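Local coordinates for cellulosomal scaffoldin anchoring protein C (Acetivibrio cellulolyticus, PDB 4UYP) that helps anchor cellulosomes to the bacterial cell surface, its third cohesin domain, the part present here, binding the dockerin of the adaptor scaffoldin ScaB, at residues C[4-9]-C[134-139]; C[25-30]-C[121-126]; C[34-39]-C[112-117]; C[48-53]-C[94-99]; C[56-61]-C[83-88]. All blocks are in the same frame, centred on the assembly; numbering follows the deposited sequence. Where two conformers were deposited one is given.

Contact 1 of 5, residues C[4-9]-C[134-139]. With SO4 (sulfate ion), chain P.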
# COMPACT_ATOMS: atom_id res chain seq x y z
N VAL C 4 14.18 -5.81 -6.98
CA VAL C 4 13.10 -6.79 -6.55
C VAL C 4 12.07 -6.83 -7.71
O VAL C 4 11.58 -5.78 -8.17
CB VAL C 4 12.46 -6.29 -5.30
CG1 VAL C 4 11.37 -7.32 -4.80
CG2 VAL C 4 13.54 -6.15 -4.22
N ASP C 5 11.75 -8.04 -8.11
CA ASP C 5 10.80 -8.23 -9.26
C ASP C 5 9.61 -9.02 -8.73
O ASP C 5 9.81 -10.16 -8.23
CB ASP C 5 11.44 -8.96 -10.35
CG ASP C 5 10.54 -9.09 -11.53
OD1 ASP C 5 10.50 -8.19 -12.37
OD2 ASP C 5 9.82 -10.20 -11.63
N ILE C 6 8.40 -8.50 -8.93
CA ILE C 6 7.13 -9.28 -8.73
C ILE C 6 6.80 -9.84 -10.09
O ILE C 6 6.53 -9.05 -11.06
CB ILE C 6 6.03 -8.41 -8.17
CG1 ILE C 6 6.43 -7.79 -6.80
CG2 ILE C 6 4.70 -9.18 -8.09
CD1 ILE C 6 5.35 -6.91 -6.26
N GLY C 7 6.81 -11.15 -10.30
CA GLY C 7 6.56 -11.74 -11.62
C GLY C 7 5.10 -11.58 -12.04
O GLY C 7 4.20 -11.46 -11.19
N SER C 8 4.90 -11.53 -13.32
CA SER C 8 3.57 -11.53 -13.87
C SER C 8 3.19 -12.95 -14.30
O SER C 8 4.01 -13.85 -14.56
CB SER C 8 3.58 -10.68 -15.14
OG SER C 8 3.77 -9.26 -14.71
N THR C 9 1.86 -13.17 -14.34
CA THR C 9 1.33 -14.43 -14.75
C THR C 9 -0.07 -14.31 -15.25
O THR C 9 -0.56 -13.20 -15.41
CB THR C 9 1.45 -15.43 -13.54
OG1 THR C 9 1.23 -16.74 -13.96
CG2 THR C 9 0.52 -15.14 -12.38
N TYR C 134 12.27 -1.59 -7.73
CA TYR C 134 11.22 -2.61 -7.73
C TYR C 134 10.56 -2.66 -9.07
O TYR C 134 10.45 -1.61 -9.75
CB TYR C 134 10.11 -2.13 -6.87
CG TYR C 134 10.30 -1.64 -5.54
CD1 TYR C 134 11.31 -2.11 -4.69
CD2 TYR C 134 9.43 -0.70 -5.06
CE1 TYR C 134 11.48 -1.64 -3.42
CE2 TYR C 134 9.52 -0.25 -3.78
CZ TYR C 134 10.49 -0.69 -2.99
OH TYR C 134 10.55 -0.21 -1.75
N ASN C 135 10.09 -3.82 -9.51
CA ASN C 135 9.42 -3.93 -10.77
C ASN C 135 8.16 -4.77 -10.42
O ASN C 135 8.31 -5.97 -10.12
CB ASN C 135 10.23 -4.63 -11.81
CG ASN C 135 11.49 -3.85 -12.22
OD1 ASN C 135 12.45 -4.45 -12.69
ND2 ASN C 135 11.48 -2.58 -12.04
N ASP C 136 6.99 -4.14 -10.44
CA ASP C 136 5.72 -4.80 -10.02
C ASP C 136 5.26 -5.80 -11.15
O ASP C 136 5.78 -5.89 -12.25
CB ASP C 136 4.65 -3.73 -9.82
CG ASP C 136 4.80 -2.92 -8.55
OD1 ASP C 136 5.70 -3.33 -7.79
OD2 ASP C 136 3.98 -1.96 -8.42
N GLY C 137 4.24 -6.59 -10.74
CA GLY C 137 3.71 -7.67 -11.61
C GLY C 137 2.24 -7.42 -11.89
O GLY C 137 1.55 -6.65 -11.22
N LYS C 138 1.74 -8.15 -12.87
CA LYS C 138 0.32 -8.12 -13.17
C LYS C 138 -0.15 -9.59 -13.34
O LYS C 138 0.61 -10.48 -13.77
CB LYS C 138 0.04 -7.43 -14.52
CG LYS C 138 0.40 -5.95 -14.50
CD LYS C 138 0.24 -5.44 -15.94
CE LYS C 138 1.06 -4.27 -16.31
NZ LYS C 138 2.40 -4.25 -15.84
N ILE C 139 -1.39 -9.84 -12.95
CA ILE C 139 -2.06 -11.12 -13.29
C ILE C 139 -3.11 -10.81 -14.34
O ILE C 139 -3.97 -9.92 -14.16
CB ILE C 139 -2.77 -11.69 -12.05
CG1 ILE C 139 -1.75 -12.05 -10.97
CG2 ILE C 139 -3.65 -12.94 -12.44
CD1 ILE C 139 -2.46 -12.28 -9.61
S SO4 P . 6.65 -0.58 -11.92
O1 SO4 P . 7.03 -1.61 -13.00
O2 SO4 P . 7.53 0.68 -11.99
O3 SO4 P . 6.93 -1.31 -10.64
O4 SO4 P . 5.23 -0.03 -11.94
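The backbone of Asn-135 is gripped at both ends: its carbonyl O takes the N-H of Ile-6 at 2.8 Å (166° at the hydrogen), and its N donates to Val-4 O, also at 2.8 Å. This is the alternating pattern of parallel strands. It breaks at Gly-7, where Ser-8 OG replaces a backbone carbonyl in accepting from Lys-138 N at 3.0 Å. The ladder resumes with Thr-9 N on Lys-138 O at 3.0 Å. Gly-137 suits the break because a CB there would collide with the carbonyl oxygens of Ile-6 and Gly-7. Asp-136 N donates at 2.8 Å to O3 of a sulfate, probably from the crystallisation liquor, that Asp-136 N of the second subunit also binds; its OD1 accepts from Thr-114 N.

Thr-9 CG2 lies beside Ile-139 CG1 at 4.1 Å. On the face carrying Asp-5 and Asn-135, carboxylate and amide planes stand 82° apart.

Asp-5, Ile-6, Asn-135 and Asp-136 belong to a calcium site seen in this protein; this chain holds no metal. The broken ladder leaves Gly-7 O buried without a partner. With Asp-136 OD2 close to its copy in the second subunit, the like charges would probably raise their affinity for protons or cations.

Contact 2 of 5, residues C[25-30]-C[121-126]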
# COMPACT_ATOMS: atom_id res chain seq x y z
N ASN C 25 20.90 -8.86 -8.22
CA ASN C 25 22.01 -7.98 -7.76
C ASN C 25 22.01 -7.84 -6.23
O ASN C 25 22.18 -6.76 -5.61
CB ASN C 25 21.92 -6.57 -8.38
CG ASN C 25 21.91 -6.60 -9.89
OD1 ASN C 25 22.44 -7.45 -10.54
ND2 ASN C 25 21.14 -5.69 -10.41
N VAL C 26 21.77 -9.00 -5.57
CA VAL C 26 21.82 -8.97 -4.11
C VAL C 26 23.29 -8.63 -3.65
O VAL C 26 24.19 -9.30 -4.18
CB VAL C 26 21.38 -10.35 -3.56
CG1 VAL C 26 21.60 -10.52 -2.05
CG2 VAL C 26 19.87 -10.61 -3.90
N PRO C 27 23.43 -7.82 -2.65
CA PRO C 27 24.81 -7.46 -2.22
C PRO C 27 25.46 -8.70 -1.66
O PRO C 27 24.93 -9.42 -0.81
CB PRO C 27 24.56 -6.40 -1.13
CG PRO C 27 23.14 -6.66 -0.62
CD PRO C 27 22.44 -6.98 -1.95
N LYS C 28 26.76 -8.91 -2.07
CA LYS C 28 27.45 -10.07 -1.53
C LYS C 28 27.77 -10.00 -0.03
O LYS C 28 27.97 -11.06 0.60
CB LYS C 28 28.78 -10.31 -2.36
CG LYS C 28 28.43 -10.42 -3.86
CD LYS C 28 27.56 -11.62 -4.10
CE LYS C 28 27.65 -11.92 -5.63
NZ LYS C 28 26.63 -12.90 -6.06
N SER C 29 27.74 -8.78 0.50
CA SER C 29 27.91 -8.67 1.95
C SER C 29 26.71 -9.11 2.73
O SER C 29 26.78 -9.29 3.96
CB SER C 29 28.29 -7.21 2.30
OG SER C 29 27.33 -6.25 1.95
N GLY C 30 25.56 -9.18 2.04
CA GLY C 30 24.41 -9.82 2.68
C GLY C 30 23.30 -8.86 3.11
O GLY C 30 23.57 -7.75 3.62
N PHE C 121 14.95 -2.79 3.25
CA PHE C 121 16.06 -3.77 3.19
C PHE C 121 17.26 -3.24 3.94
O PHE C 121 17.56 -2.04 3.80
CB PHE C 121 16.47 -4.03 1.77
CG PHE C 121 15.43 -4.75 0.93
CD1 PHE C 121 14.35 -4.05 0.41
CD2 PHE C 121 15.58 -6.05 0.66
CE1 PHE C 121 13.41 -4.81 -0.37
CE2 PHE C 121 14.68 -6.78 -0.12
CZ PHE C 121 13.58 -6.13 -0.58
N TYR C 122 17.87 -4.10 4.74
CA TYR C 122 19.00 -3.66 5.65
C TYR C 122 20.21 -4.57 5.46
O TYR C 122 20.11 -5.78 5.48
CB TYR C 122 18.56 -3.69 7.07
CG TYR C 122 17.68 -2.49 7.44
CD1 TYR C 122 16.29 -2.46 7.12
CD2 TYR C 122 18.24 -1.35 8.01
CE1 TYR C 122 15.57 -1.33 7.39
CE2 TYR C 122 17.49 -0.22 8.23
CZ TYR C 122 16.16 -0.22 7.95
OH TYR C 122 15.36 0.92 8.15
N TYR C 123 21.38 -3.95 5.35
CA TYR C 123 22.67 -4.69 5.43
C TYR C 123 23.00 -5.09 6.88
O TYR C 123 23.70 -6.08 7.04
CB TYR C 123 23.76 -3.64 5.10
CG TYR C 123 23.81 -3.17 3.67
CD1 TYR C 123 24.07 -4.05 2.60
CD2 TYR C 123 23.63 -1.79 3.39
CE1 TYR C 123 24.14 -3.59 1.31
CE2 TYR C 123 23.74 -1.35 2.04
CZ TYR C 123 24.01 -2.25 1.06
OH TYR C 123 24.08 -1.83 -0.28
N SER C 124 22.44 -4.38 7.90
CA SER C 124 22.70 -4.70 9.32
C SER C 124 21.61 -4.02 10.08
O SER C 124 20.72 -3.36 9.48
CB SER C 124 24.08 -4.02 9.68
OG SER C 124 23.86 -2.60 9.76
N GLY C 125 21.63 -4.13 11.40
CA GLY C 125 20.56 -3.55 12.15
C GLY C 125 20.47 -2.04 11.95
O GLY C 125 19.36 -1.47 12.25
N THR C 126 21.56 -1.32 11.60
CA THR C 126 21.46 0.11 11.48
C THR C 126 21.77 0.64 10.12
O THR C 126 21.90 1.90 9.94
CB THR C 126 22.40 0.84 12.51
OG1 THR C 126 23.71 0.31 12.31
CG2 THR C 126 21.94 0.53 13.92
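Ser-124 OG is the best-held polar atom, with two bonds on it: it accepts the N-H of Thr-126 at 3.2 Å (145° at the hydrogen), and it pairs with the carboxylate of Asp-127. The first bond makes an ST turn, just beyond the corner that the chain turns at Tyr-123 in the cohesin beta-sandwich. Serine fits because its hydroxyl, set between backbone N and carbonyl carbon (chi1 73°), can reach a backbone N-H two residues on.

The other segment is a loop folded into a type I beta turn from Pro-27 to Gly-30, closed by Gly-30 N on Pro-27 O at 2.9 Å. Gly-30, which closes the turn, has a positive phi of 108°, at which a side chain would jam against the carbonyl oxygen of Ser-29.

The two segments meet mainly at the ring of Tyr-123, with Gly-30 O also near the CA of that residue. The CB and CG of Pro-27 come to CE1 of this ring, CB lying at the edge in the ring plane. Ser-29 OG stands 4.0 Å from CD1 of Tyr-123, and Gly-30 O also lies near the ring plane. The rigid pyrrolidine gives the aromatic edge a fixed apolar neighbour. Arg-83 ties the segments together from outside, its guanidinium donating to both Ser-29 O and Tyr-123 O. Beyond the corner the chain meets the ScaB dockerin, where Gly-125 O accepts from Asn-52 of that chain. At the far end of the Tyr-123 ring, OH is modelled as covalently linked to a sulfate, while CE1 rests 3.7 Å from Pro-27 CB.

Contact 3 of 5, residues C[34-39]-C[112-117]. With EPE (4-(2-hydroxyethyl)-1-piperazine ethanesulfonic acid), chain U.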
# COMPACT_ATOMS: atom_id res chain seq x y z
N LEU C 34 14.79 -7.64 6.18
CA LEU C 34 13.96 -6.95 5.17
C LEU C 34 12.53 -7.22 5.50
O LEU C 34 12.13 -8.21 6.12
CB LEU C 34 14.30 -7.45 3.74
CG LEU C 34 13.78 -8.86 3.39
CD1 LEU C 34 12.45 -8.70 2.60
CD2 LEU C 34 14.85 -9.56 2.51
N SER C 35 11.70 -6.27 5.07
CA SER C 35 10.23 -6.54 4.94
C SER C 35 9.83 -6.21 3.50
O SER C 35 10.42 -5.37 2.86
CB SER C 35 9.41 -5.71 5.94
OG SER C 35 9.53 -4.34 5.64
N PHE C 36 8.85 -6.98 3.06
CA PHE C 36 8.40 -6.80 1.69
C PHE C 36 6.89 -6.92 1.71
O PHE C 36 6.36 -7.93 2.20
CB PHE C 36 9.00 -7.88 0.74
CG PHE C 36 8.56 -7.72 -0.69
CD1 PHE C 36 9.14 -6.74 -1.41
CD2 PHE C 36 7.49 -8.49 -1.24
CE1 PHE C 36 8.80 -6.43 -2.68
CE2 PHE C 36 7.10 -8.13 -2.60
CZ PHE C 36 7.81 -7.15 -3.21
N ARG C 37 6.13 -5.89 1.27
CA ARG C 37 4.66 -5.98 1.26
C ARG C 37 4.15 -5.70 -0.11
O ARG C 37 4.63 -4.78 -0.78
CB ARG C 37 4.15 -4.91 2.20
CG ARG C 37 2.61 -4.98 2.20
CD ARG C 37 1.92 -4.03 3.18
NE ARG C 37 2.30 -4.37 4.52
CZ ARG C 37 1.64 -3.86 5.54
NH1 ARG C 37 0.60 -3.02 5.43
NH2 ARG C 37 1.99 -4.18 6.79
N THR C 38 3.21 -6.54 -0.54
CA THR C 38 2.50 -6.39 -1.85
C THR C 38 1.06 -6.06 -1.55
O THR C 38 0.43 -6.67 -0.68
CB THR C 38 2.42 -7.72 -2.68
OG1 THR C 38 1.76 -8.74 -1.95
CG2 THR C 38 3.89 -8.19 -3.03
N ASN C 39 0.47 -5.12 -2.32
CA ASN C 39 -0.99 -4.98 -2.32
C ASN C 39 -1.63 -5.56 -3.60
O ASN C 39 -0.98 -5.71 -4.61
CB ASN C 39 -1.34 -3.46 -2.23
CG ASN C 39 -0.96 -2.88 -0.83
OD1 ASN C 39 0.12 -2.22 -0.74
ND2 ASN C 39 -1.72 -3.16 0.17
N ILE C 112 -0.17 -6.20 -9.02
CA ILE C 112 0.34 -6.71 -7.69
C ILE C 112 1.58 -5.83 -7.46
O ILE C 112 2.57 -5.87 -8.15
CB ILE C 112 0.74 -8.22 -7.89
CG1 ILE C 112 -0.43 -9.08 -8.44
CG2 ILE C 112 1.18 -8.77 -6.57
CD1 ILE C 112 -1.76 -9.05 -7.67
N THR C 113 1.34 -4.98 -6.47
CA THR C 113 2.20 -3.78 -6.29
C THR C 113 3.10 -3.79 -5.06
O THR C 113 2.62 -4.14 -4.04
CB THR C 113 1.27 -2.47 -6.19
OG1 THR C 113 0.31 -2.54 -5.18
CG2 THR C 113 0.44 -2.31 -7.56
N THR C 114 4.34 -3.42 -5.21
CA THR C 114 5.25 -3.25 -4.00
C THR C 114 4.85 -2.02 -3.20
O THR C 114 4.74 -0.93 -3.83
CB THR C 114 6.64 -3.13 -4.48
OG1 THR C 114 7.04 -4.25 -5.30
CG2 THR C 114 7.59 -3.13 -3.21
N ASN C 115 4.70 -2.13 -1.92
CA ASN C 115 4.29 -1.01 -1.03
C ASN C 115 5.58 -0.41 -0.42
O ASN C 115 6.13 -1.02 0.50
CB ASN C 115 3.27 -1.48 -0.04
CG ASN C 115 2.64 -0.33 0.77
OD1 ASN C 115 3.45 0.63 1.07
ND2 ASN C 115 1.45 -0.44 1.19
N SER C 116 5.99 0.79 -0.86
CA SER C 116 7.28 1.36 -0.38
C SER C 116 7.14 1.79 1.07
O SER C 116 8.21 1.94 1.67
CB SER C 116 7.78 2.46 -1.34
OG SER C 116 6.77 3.39 -1.27
N ALA C 117 5.97 2.00 1.64
CA ALA C 117 5.85 2.37 3.03
C ALA C 117 6.15 1.23 4.01
O ALA C 117 6.35 1.42 5.22
CB ALA C 117 4.52 3.03 3.31
N1 EPE U . -3.55 0.46 6.29
C2 EPE U . -2.97 0.11 7.57
C3 EPE U . -3.41 1.25 8.56
N4 EPE U . -4.89 1.13 8.66
C5 EPE U . -5.68 0.94 7.47
C6 EPE U . -4.78 1.22 6.30
C7 EPE U . -5.56 1.19 9.99
C8 EPE U . -6.00 -0.24 10.27
O8 EPE U . -7.37 -0.35 9.82
C9 EPE U . -2.91 0.42 4.98
C10 EPE U . -1.98 -0.80 4.69
S EPE U . -1.50 -0.85 3.06
O1S EPE U . -0.73 -2.08 2.96
O2S EPE U . -0.64 0.32 2.81
O3S EPE U . -2.68 -0.89 2.19
O HOH W 1 1.40 -1.33 -2.94
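Phe-36 overlaps the branches of Thr-114, its CE1 and CZ meeting both the methyl CG2, 3.6 Å from CE1, and the hydroxyl OG1, with the two side chains crossing at about a right angle. Ring and methyl suit this buried face, though OG1 also lies against the ring.

The opposite face is polar. Asn-115 ND2 donates to Asn-39 OD1 at 2.9 Å, in the carbonyl plane and on a lone pair (138° at the oxygen). The two amide planes are turned 46° apart. A water donates to the same OD1 at 2.7 Å. Asn-115 OD1 accepts from Ala-117 N, an Asx turn that fixes the amide's rotation. A HEPES sulfonate, probably from the crystallisation liquor, joins Asn-115 ND2 (2.8 Å to O2S) to Arg-37 NH1 (3.0 Å to O1S), and Asn-39 ND2 also donates to O1S. The charged sulfonate thus finds a cluster of N-H donors. Another guanidinium nitrogen, NH2 of Arg-37, binds Val-25 O of the ScaB dockerin, and the cation forms cation-pi contacts with Tyr-118 and Phe-72.

Backbone bonds set the register. Asn-39 and Thr-113 form a hydrogen-bonded antiparallel pair, Asn-39 N to Thr-113 O at 2.9 Å and Thr-113 N to Asn-39 O at 3.1 Å; Asn-115 N on Arg-37 O carries the ladder onward. The axes of 34-39 and 112-114 run at 144°. Strand 33-39 lies between strands 109-122 and 72-78, strand 109-122 continues the sheet to strand 133-141, and Phe-36 packs onward against Val-4 and Ile-6 of strand 3-11.

Contact 4 of 5, residues C[48-53]-C[94-99]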
# COMPACT_ATOMS: atom_id res chain seq x y z
N ALA C 48 -4.01 -17.53 -1.33
CA ALA C 48 -4.23 -18.91 -0.89
C ALA C 48 -3.11 -19.35 0.03
O ALA C 48 -3.33 -20.07 1.04
CB ALA C 48 -4.35 -19.86 -2.10
N SER C 49 -1.86 -18.98 -0.30
CA SER C 49 -0.70 -19.40 0.52
C SER C 49 0.51 -18.61 0.02
O SER C 49 0.51 -18.04 -1.11
CB SER C 49 -0.34 -20.87 0.40
OG SER C 49 -0.17 -21.26 -0.97
N ILE C 50 1.56 -18.48 0.86
CA ILE C 50 2.84 -17.90 0.46
C ILE C 50 3.91 -18.95 0.70
O ILE C 50 3.95 -19.48 1.83
CB ILE C 50 3.11 -16.63 1.30
CG1 ILE C 50 2.03 -15.60 1.00
CG2 ILE C 50 4.51 -16.05 0.91
CD1 ILE C 50 2.17 -14.36 1.88
N ASP C 51 4.78 -19.22 -0.25
CA ASP C 51 5.83 -20.23 -0.10
C ASP C 51 7.19 -19.54 -0.14
O ASP C 51 7.54 -18.92 -1.16
CB ASP C 51 5.78 -21.21 -1.24
CG ASP C 51 4.47 -22.00 -1.33
OD1 ASP C 51 3.83 -22.25 -0.26
OD2 ASP C 51 4.06 -22.45 -2.42
N ALA C 52 7.96 -19.78 0.90
CA ALA C 52 9.38 -19.32 0.82
C ALA C 52 10.10 -19.93 -0.34
O ALA C 52 9.89 -21.11 -0.66
CB ALA C 52 10.09 -19.75 2.12
N GLY C 53 10.99 -19.12 -0.92
CA GLY C 53 11.78 -19.59 -2.05
C GLY C 53 13.15 -20.07 -1.59
O GLY C 53 13.45 -20.18 -0.39
N ALA C 94 10.29 -15.56 -2.46
CA ALA C 94 9.00 -16.16 -2.04
C ALA C 94 8.14 -16.18 -3.22
O ALA C 94 8.35 -15.44 -4.20
CB ALA C 94 8.37 -15.35 -0.87
N THR C 95 7.07 -16.99 -3.17
CA THR C 95 6.05 -17.03 -4.22
C THR C 95 4.70 -16.90 -3.56
O THR C 95 4.42 -17.60 -2.58
CB THR C 95 6.14 -18.32 -4.99
OG1 THR C 95 7.46 -18.43 -5.58
CG2 THR C 95 5.11 -18.38 -6.16
N ILE C 96 3.88 -16.02 -4.09
CA ILE C 96 2.52 -15.84 -3.53
C ILE C 96 1.54 -16.62 -4.42
O ILE C 96 1.58 -16.39 -5.67
CB ILE C 96 2.09 -14.40 -3.48
CG1 ILE C 96 3.09 -13.61 -2.61
CG2 ILE C 96 0.68 -14.26 -2.87
CD1 ILE C 96 2.88 -12.12 -2.79
N ASN C 97 0.79 -17.58 -3.89
CA ASN C 97 -0.25 -18.24 -4.67
C ASN C 97 -1.57 -17.56 -4.49
O ASN C 97 -2.07 -17.53 -3.37
CB ASN C 97 -0.28 -19.68 -4.22
CG ASN C 97 1.10 -20.34 -4.32
OD1 ASN C 97 1.69 -20.35 -5.41
ND2 ASN C 97 1.58 -20.89 -3.22
N PHE C 98 -2.05 -16.95 -5.57
CA PHE C 98 -3.27 -16.13 -5.51
C PHE C 98 -4.47 -16.87 -6.13
O PHE C 98 -4.34 -17.47 -7.22
CB PHE C 98 -3.13 -14.89 -6.37
CG PHE C 98 -2.31 -13.76 -5.75
CD1 PHE C 98 -2.89 -12.99 -4.76
CD2 PHE C 98 -1.03 -13.51 -6.13
CE1 PHE C 98 -2.21 -11.89 -4.21
CE2 PHE C 98 -0.33 -12.37 -5.57
CZ PHE C 98 -0.93 -11.61 -4.64
N LYS C 99 -5.56 -16.92 -5.41
CA LYS C 99 -6.85 -17.36 -6.00
C LYS C 99 -7.49 -16.21 -6.78
O LYS C 99 -7.77 -15.16 -6.22
CB LYS C 99 -7.78 -17.81 -4.79
CG LYS C 99 -9.26 -17.93 -5.18
CD LYS C 99 -9.40 -19.11 -6.05
CE LYS C 99 -10.93 -19.42 -6.26
NZ LYS C 99 -11.69 -18.30 -6.69
O HOH W 2 8.93 -19.64 -3.70
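Strands 48-52 and 94-99 run antiparallel, their axes 164° apart and 4.6 Å at closest approach. Asp-51 and Thr-95 form a hydrogen-bonded pair, Asp-51 N meeting Thr-95 O at 2.9 Å and Thr-95 N meeting Asp-51 O at 2.8 Å. Farther along, Asn-97 O takes two N-H groups, that of Ala-48 at 2.8 Å and, weakly, that of Ser-49.

Asn-97 is the hub of the polar face. Its ND2 gives one proton to Ser-49 OG (2.9 Å) and the other to Asp-51 OD2 (3.0 Å), both partners close to its own amide plane, although the carboxylate is met from 65° above its plane. Its OD1 is bound by Ser-18 of strand 16-24, so the amide is held at both ends and its orientation settled. An asparagine suits this place, since one flat group supplies two donors and an acceptor. Back at the Asp-51 and Thr-95 pair, a water joins Asp-51 O to Thr-95 OG1.

The other face is apolar: Ile-50 sets CG2 against Ala-94 CB and CG1 against Ile-96 CG1, each at 4.3 Å, and packs on Ala-73 and Met-75 of strand 72-78.

Ala-48 and Ser-49 facing the single residue Asn-97 make a classic beta bulge, here in an outermost strand of the cohesin beta-sandwich.

Contact 5 of 5, residues C[56-61]-C[83-88]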
# COMPACT_ATOMS: atom_id res chain seq x y z
N ILE C 56 15.55 -18.71 1.17
CA ILE C 56 15.36 -18.97 2.58
C ILE C 56 15.89 -20.34 2.92
O ILE C 56 15.35 -21.36 2.53
CB ILE C 56 13.82 -18.90 2.92
CG1 ILE C 56 13.21 -17.55 2.46
CG2 ILE C 56 13.62 -19.16 4.40
CD1 ILE C 56 13.92 -16.31 2.99
N GLU C 57 16.97 -20.29 3.68
CA GLU C 57 17.64 -21.55 4.06
C GLU C 57 17.07 -22.14 5.35
O GLU C 57 17.22 -23.38 5.55
CB GLU C 57 19.18 -21.41 4.18
CG GLU C 57 19.98 -20.63 3.11
CD GLU C 57 21.17 -19.77 3.76
OE1 GLU C 57 22.04 -20.45 4.39
OE2 GLU C 57 21.23 -18.46 3.77
N ASN C 58 16.39 -21.38 6.22
CA ASN C 58 15.86 -21.88 7.45
C ASN C 58 14.60 -21.11 7.74
O ASN C 58 14.62 -19.89 7.81
CB ASN C 58 16.90 -21.68 8.58
CG ASN C 58 16.49 -22.25 9.90
OD1 ASN C 58 15.34 -22.17 10.37
ND2 ASN C 58 17.48 -22.90 10.57
N ALA C 59 13.50 -21.85 7.91
CA ALA C 59 12.21 -21.20 8.16
C ALA C 59 12.16 -20.28 9.35
O ALA C 59 11.28 -19.42 9.41
CB ALA C 59 11.10 -22.30 8.27
N SER C 60 13.02 -20.49 10.36
CA SER C 60 13.03 -19.63 11.51
C SER C 60 13.23 -18.19 11.14
O SER C 60 12.77 -17.27 11.87
CB SER C 60 14.11 -20.00 12.51
OG SER C 60 13.81 -21.25 13.13
N ASP C 61 13.85 -17.97 9.99
CA ASP C 61 14.24 -16.59 9.63
C ASP C 61 13.14 -15.86 8.86
O ASP C 61 13.25 -14.64 8.59
CB ASP C 61 15.51 -16.62 8.76
CG ASP C 61 16.66 -17.40 9.41
OD1 ASP C 61 16.69 -17.47 10.63
OD2 ASP C 61 17.50 -17.84 8.62
N ARG C 83 24.68 -14.24 11.56
CA ARG C 83 24.69 -14.31 10.16
C ARG C 83 24.95 -15.75 9.61
O ARG C 83 25.36 -15.87 8.41
CB ARG C 83 25.67 -13.32 9.56
CG ARG C 83 25.51 -11.92 9.89
CD ARG C 83 26.28 -11.38 8.63
NE ARG C 83 25.97 -10.07 8.57
CZ ARG C 83 25.35 -9.18 7.81
NH1 ARG C 83 24.89 -8.24 8.63
NH2 ARG C 83 25.29 -8.96 6.47
N ALA C 84 24.55 -16.79 10.34
CA ALA C 84 24.71 -18.21 9.87
C ALA C 84 23.88 -18.46 8.61
O ALA C 84 24.19 -19.35 7.79
CB ALA C 84 24.39 -19.25 10.95
N ARG C 85 22.84 -17.65 8.43
CA ARG C 85 22.07 -17.68 7.16
C ARG C 85 22.04 -16.20 6.83
O ARG C 85 21.99 -15.36 7.75
CB ARG C 85 20.59 -18.17 7.35
CG ARG C 85 20.38 -19.68 7.41
CD ARG C 85 20.31 -20.26 8.73
NE ARG C 85 19.39 -19.64 9.66
CZ ARG C 85 19.34 -19.88 10.96
NH1 ARG C 85 20.27 -20.78 11.54
NH2 ARG C 85 18.44 -19.33 11.74
N ILE C 86 22.10 -15.89 5.57
CA ILE C 86 22.10 -14.47 5.15
C ILE C 86 21.61 -14.54 3.73
O ILE C 86 21.76 -15.64 3.09
CB ILE C 86 23.52 -13.84 5.24
CG1 ILE C 86 23.39 -12.36 5.21
CG2 ILE C 86 24.40 -14.52 4.19
CD1 ILE C 86 23.01 -11.79 6.50
N ILE C 87 20.99 -13.48 3.17
CA ILE C 87 20.64 -13.52 1.74
C ILE C 87 21.75 -12.74 1.02
O ILE C 87 21.87 -11.51 1.23
CB ILE C 87 19.26 -12.94 1.52
CG1 ILE C 87 18.18 -13.88 2.09
CG2 ILE C 87 18.99 -12.78 -0.02
CD1 ILE C 87 16.80 -13.29 1.99
N ASP C 88 22.60 -13.50 0.29
CA ASP C 88 23.73 -12.85 -0.35
C ASP C 88 23.92 -13.38 -1.75
O ASP C 88 25.07 -13.31 -2.33
CB ASP C 88 25.02 -13.07 0.47
CG ASP C 88 25.43 -14.47 0.52
OD1 ASP C 88 24.75 -15.43 0.09
OD2 ASP C 88 26.55 -14.72 1.21
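Arg-85 and Asp-61 form the tight half of this contact. The guanidinium grips the carboxylate side-on: NE donates to OD2 of Asp-61 at 2.8 Å, and Arg-85 NH2 donates to Asp-61 OD1 at 2.8 Å, each oxygen using its syn lone pair. The planes are only 10° apart, and both bonds are almost straight. Asn-58 closes over one face of the same guanidinium, its ND2 3.5 Å above the plane over the centre, with the amide 28° from parallel. The amide is itself anchored, because Asn-58 OD1 accepts Ser-60 N at 2.9 Å in an Asx turn that opens the short 3-10 segment 59-61. Arginine suits the place with a flat head that can be clamped at an edge and stacked at a face, carried there by a chain bent at chi2 and chi3.

Apart from this, Ile-56 and Ile-87 touch only by their CD1 tips, at 4.3 Å, beside Phe-77 and Phe-93.

The loose side, toward solvent, belongs to Glu-57, an exposed residue deposited in two conformers. Its chain crosses Arg-85 obliquely, CB and the carboxylate near Arg-85 CG, and OE2 accepts Ile-86 N at a long 3.3 Å. That oxygen of Glu-57 also sits 2.9 Å from Ile-86 O, two acceptors face to face.

This joins the loop before strand 62-67 to the loop before strand 91-100. The buried Asp-61, neutralised by Arg-85, probably stays ionised, whereas the crowding of carboxylate and carbonyl at Glu-57 suggests either partial protonation or a mobile side chain.

How the contacts relate
Along the chain the five contacts are nested: contact 5 lies inside contact 4, then 3, 2 and, outermost, contact 1, which brings the first strand beside the last. All belong to one cohesin domain. Contacts 1 and 3 adjoin, centres about 11 Å apart, because strands 133-141 and 109-122 are neighbours in the sheet; both also touch the second subunit. Contact 2 uses the other end of strand 109-122. Contact 4 packs against both contacts 1 and 3 through Phe-98, whereas contact 5, about 24 Å from contact 1 between centres, joins contact 2 through Arg-83. Contacts 2 and 3 border the ScaB dockerin, so the strand they share forms part of the surface that meets it.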